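Local coordinates for lambda phage protein with carbohydrate-binding module (Shewanella oneidensis, PDB 2A5Z) that is of unknown function but adopts a jelly-roll fold with a carbohydrate-binding module, binds magnesium and may recognise sugars, at the interface of chains A and B. Numbering follows the deposited sequence. Chains: chain A/B, hypothetical protein SO2946.

The interface of chains A and B. Residues chain A 121, 123, 186, 204-206, 248, 250; chain B 44, 259-262.
The phenol ring of A:Tyr123 carries A:Ile186 CG2 on one face, 4.1 Å above the plane and toward the rim, while the carbonyl oxygens of A:Leu248 and B:Ala260 lie in plane at its edge. The guanidinium of B:Arg259 receives the methyl A:Leu248 CD2 over the centre of one face, 3.8 Å from CZ; its plane is turned 42° from the tyrosine ring. Here the C-terminal tail of chain B (259-262), joined by the loop residue B:Ile44, packs on the jelly-roll of chain A, over strands 119-125, 184-191 and 245-254; this pairing may or may not form in the cell. A:Tyr123 points its hydroxyl at the tail, with CG anti to the carbonyl carbon (chi1 -64°), and OH donates to B:Ala260 O at 2.6 Å. This bond lies in the carbonyl plane, with a C=O...O angle of 159°. On the other side of the same residue, B:Ala260 N meets a water at 2.7 Å, which also joins A:Asp204 O and its carboxylate OD1 (2.8 Å), so both backbone polar groups of the alanine are engaged. Its methyl CB sits against A:Asp204 O and A:Gly206 CA, and lies 3.9 Å from A:Ile186 CD1. B:Ile44, extended with CG1 anti to the backbone N, crosses A:Leu248 at about a right angle, CD1 to CD2 3.6 Å. The carboxylate end of A:Glu250 lies beside the tip of B:Ile44, OE1 3.9 Å from CD1.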
loop_
_atom_site.group_PDB
_atom_site.type_symbol
_atom_site.label_atom_id
_atom_site.label_comp_id
_atom_site.label_asym_id
_atom_site.label_seq_id
_atom_site.Cartn_x
_atom_site.Cartn_y
_atom_site.Cartn_z
ATOM N N THR A 121 -14.871 11.460 -6.584
ATOM C CA THR A 121 -14.572 12.891 -6.443
ATOM C C THR A 121 -13.104 13.166 -6.754
ATOM O O THR A 121 -12.215 12.500 -6.221
ATOM C CB THR A 121 -14.938 13.413 -5.050
ATOM O OG1 THR A 121 -16.284 13.027 -4.753
ATOM C CG2 THR A 121 -14.839 14.935 -4.987
ATOM N N TYR A 123 -10.203 16.319 -7.241
ATOM C CA TYR A 123 -9.717 17.692 -7.130
ATOM C C TYR A 123 -8.583 17.832 -8.130
ATOM O O TYR A 123 -7.592 17.116 -8.043
ATOM C CB TYR A 123 -9.219 17.971 -5.702
ATOM C CG TYR A 123 -10.312 17.896 -4.656
ATOM C CD1 TYR A 123 -10.792 19.056 -4.036
ATOM C CD2 TYR A 123 -10.895 16.673 -4.310
ATOM C CE1 TYR A 123 -11.811 18.994 -3.090
ATOM C CE2 TYR A 123 -11.916 16.603 -3.369
ATOM C CZ TYR A 123 -12.367 17.769 -2.761
ATOM O OH TYR A 123 -13.374 17.700 -1.822
ATOM N N ILE A 186 -13.308 20.990 -8.763
ATOM C CA ILE A 186 -13.751 19.742 -8.157
ATOM C C ILE A 186 -14.789 19.114 -9.089
ATOM O O ILE A 186 -15.675 19.804 -9.604
ATOM C CB ILE A 186 -14.372 19.960 -6.747
ATOM C CG1 ILE A 186 -13.426 20.766 -5.848
ATOM C CG2 ILE A 186 -14.751 18.618 -6.102
ATOM C CD1 ILE A 186 -14.092 21.384 -4.620
ATOM N N ASP A 204 -13.369 25.649 -6.706
ATOM C CA ASP A 204 -12.594 25.261 -5.515
ATOM C C ASP A 204 -13.257 25.731 -4.216
ATOM O O ASP A 204 -12.880 25.296 -3.120
ATOM C CB ASP A 204 -11.167 25.808 -5.609
ATOM C CG ASP A 204 -10.145 24.942 -4.867
ATOM O OD1 ASP A 204 -10.432 23.756 -4.563
ATOM O OD2 ASP A 204 -9.039 25.459 -4.603
ATOM N N SER A 205 -14.246 26.614 -4.361
ATOM C CA SER A 205 -15.069 27.098 -3.255
ATOM C C SER A 205 -16.213 26.121 -2.946
ATOM O O SER A 205 -16.882 26.244 -1.916
ATOM C CB SER A 205 -15.636 28.482 -3.595
ATOM O OG SER A 205 -14.613 29.387 -4.005
ATOM N N GLY A 206 -16.442 25.166 -3.851
ATOM C CA GLY A 206 -17.473 24.137 -3.675
ATOM C C GLY A 206 -18.851 24.467 -4.226
ATOM O O GLY A 206 -19.831 23.790 -3.901
ATOM N N LEU A 248 -6.275 15.085 -5.465
ATOM C CA LEU A 248 -6.958 14.129 -4.616
ATOM C C LEU A 248 -8.051 13.406 -5.392
ATOM O O LEU A 248 -8.776 14.008 -6.177
ATOM C CB LEU A 248 -7.537 14.850 -3.380
ATOM C CG LEU A 248 -8.491 14.152 -2.402
ATOM C CD1 LEU A 248 -7.827 12.963 -1.695
ATOM C CD2 LEU A 248 -9.013 15.171 -1.394
ATOM N N GLU A 250 -11.154 10.253 -4.696
ATOM C CA GLU A 250 -11.978 9.654 -3.658
ATOM C C GLU A 250 -12.945 8.677 -4.342
ATOM O O GLU A 250 -13.601 9.047 -5.323
ATOM C CB GLU A 250 -12.746 10.788 -2.987
ATOM C CG GLU A 250 -13.492 10.439 -1.738
ATOM C CD GLU A 250 -13.580 11.625 -0.777
ATOM O OE1 GLU A 250 -13.308 12.781 -1.189
ATOM O OE2 GLU A 250 -13.903 11.392 0.405
ATOM N N ILE B 44 -6.602 10.710 3.059
ATOM C CA ILE B 44 -7.052 12.034 2.686
ATOM C C ILE B 44 -6.775 12.931 3.892
ATOM O O ILE B 44 -7.281 12.687 4.985
ATOM C CB ILE B 44 -8.552 12.013 2.248
ATOM C CG1 ILE B 44 -9.119 13.426 2.061
ATOM C CG2 ILE B 44 -9.397 11.215 3.226
ATOM C CD1 ILE B 44 -10.511 13.424 1.405
ATOM N N ARG B 259 -9.883 21.642 2.418
ATOM C CA ARG B 259 -10.468 21.903 1.108
ATOM C C ARG B 259 -11.989 21.818 1.155
ATOM O O ARG B 259 -12.562 21.324 2.129
ATOM C CB ARG B 259 -9.912 20.924 0.071
ATOM C CG ARG B 259 -8.472 21.206 -0.346
ATOM C CD ARG B 259 -7.778 19.943 -0.853
ATOM N NE ARG B 259 -7.668 18.917 0.186
ATOM C CZ ARG B 259 -6.804 17.904 0.164
ATOM N NH1 ARG B 259 -5.952 17.769 -0.840
ATOM N NH2 ARG B 259 -6.786 17.028 1.161
ATOM N N ALA B 260 -12.635 22.291 0.093
ATOM C CA ALA B 260 -14.094 22.289 0.008
ATOM C C ALA B 260 -14.638 20.867 -0.111
ATOM O O ALA B 260 -14.083 20.048 -0.849
ATOM C CB ALA B 260 -14.550 23.141 -1.162
ATOM N N LYS B 261 -15.714 20.584 0.625
ATOM C CA LYS B 261 -16.367 19.273 0.591
ATOM C C LYS B 261 -17.504 19.196 -0.430
ATOM O O LYS B 261 -18.205 20.183 -0.665
ATOM C CB LYS B 261 -16.879 18.880 1.977
ATOM C CG LYS B 261 -15.818 18.291 2.879
ATOM C CD LYS B 261 -16.439 17.345 3.895
ATOM C CE LYS B 261 -15.387 16.779 4.841
ATOM N NZ LYS B 261 -14.788 17.843 5.698
ATOM N N VAL B 262 -17.683 17.999 -0.997
ATOM C CA VAL B 262 -18.561 17.727 -2.156
ATOM C C VAL B 262 -18.266 18.623 -3.370
ATOM O O VAL B 262 -17.839 18.109 -4.409
ATOM C CB VAL B 262 -20.070 17.668 -1.773
ATOM C CG1 VAL B 262 -20.978 17.906 -2.983
ATOM C CG2 VAL B 262 -20.386 16.327 -1.128
ATOM O OXT VAL B 262 -18.411 19.850 -3.353
HETATM O O HOH W 1 -11.016 23.300 -1.866
#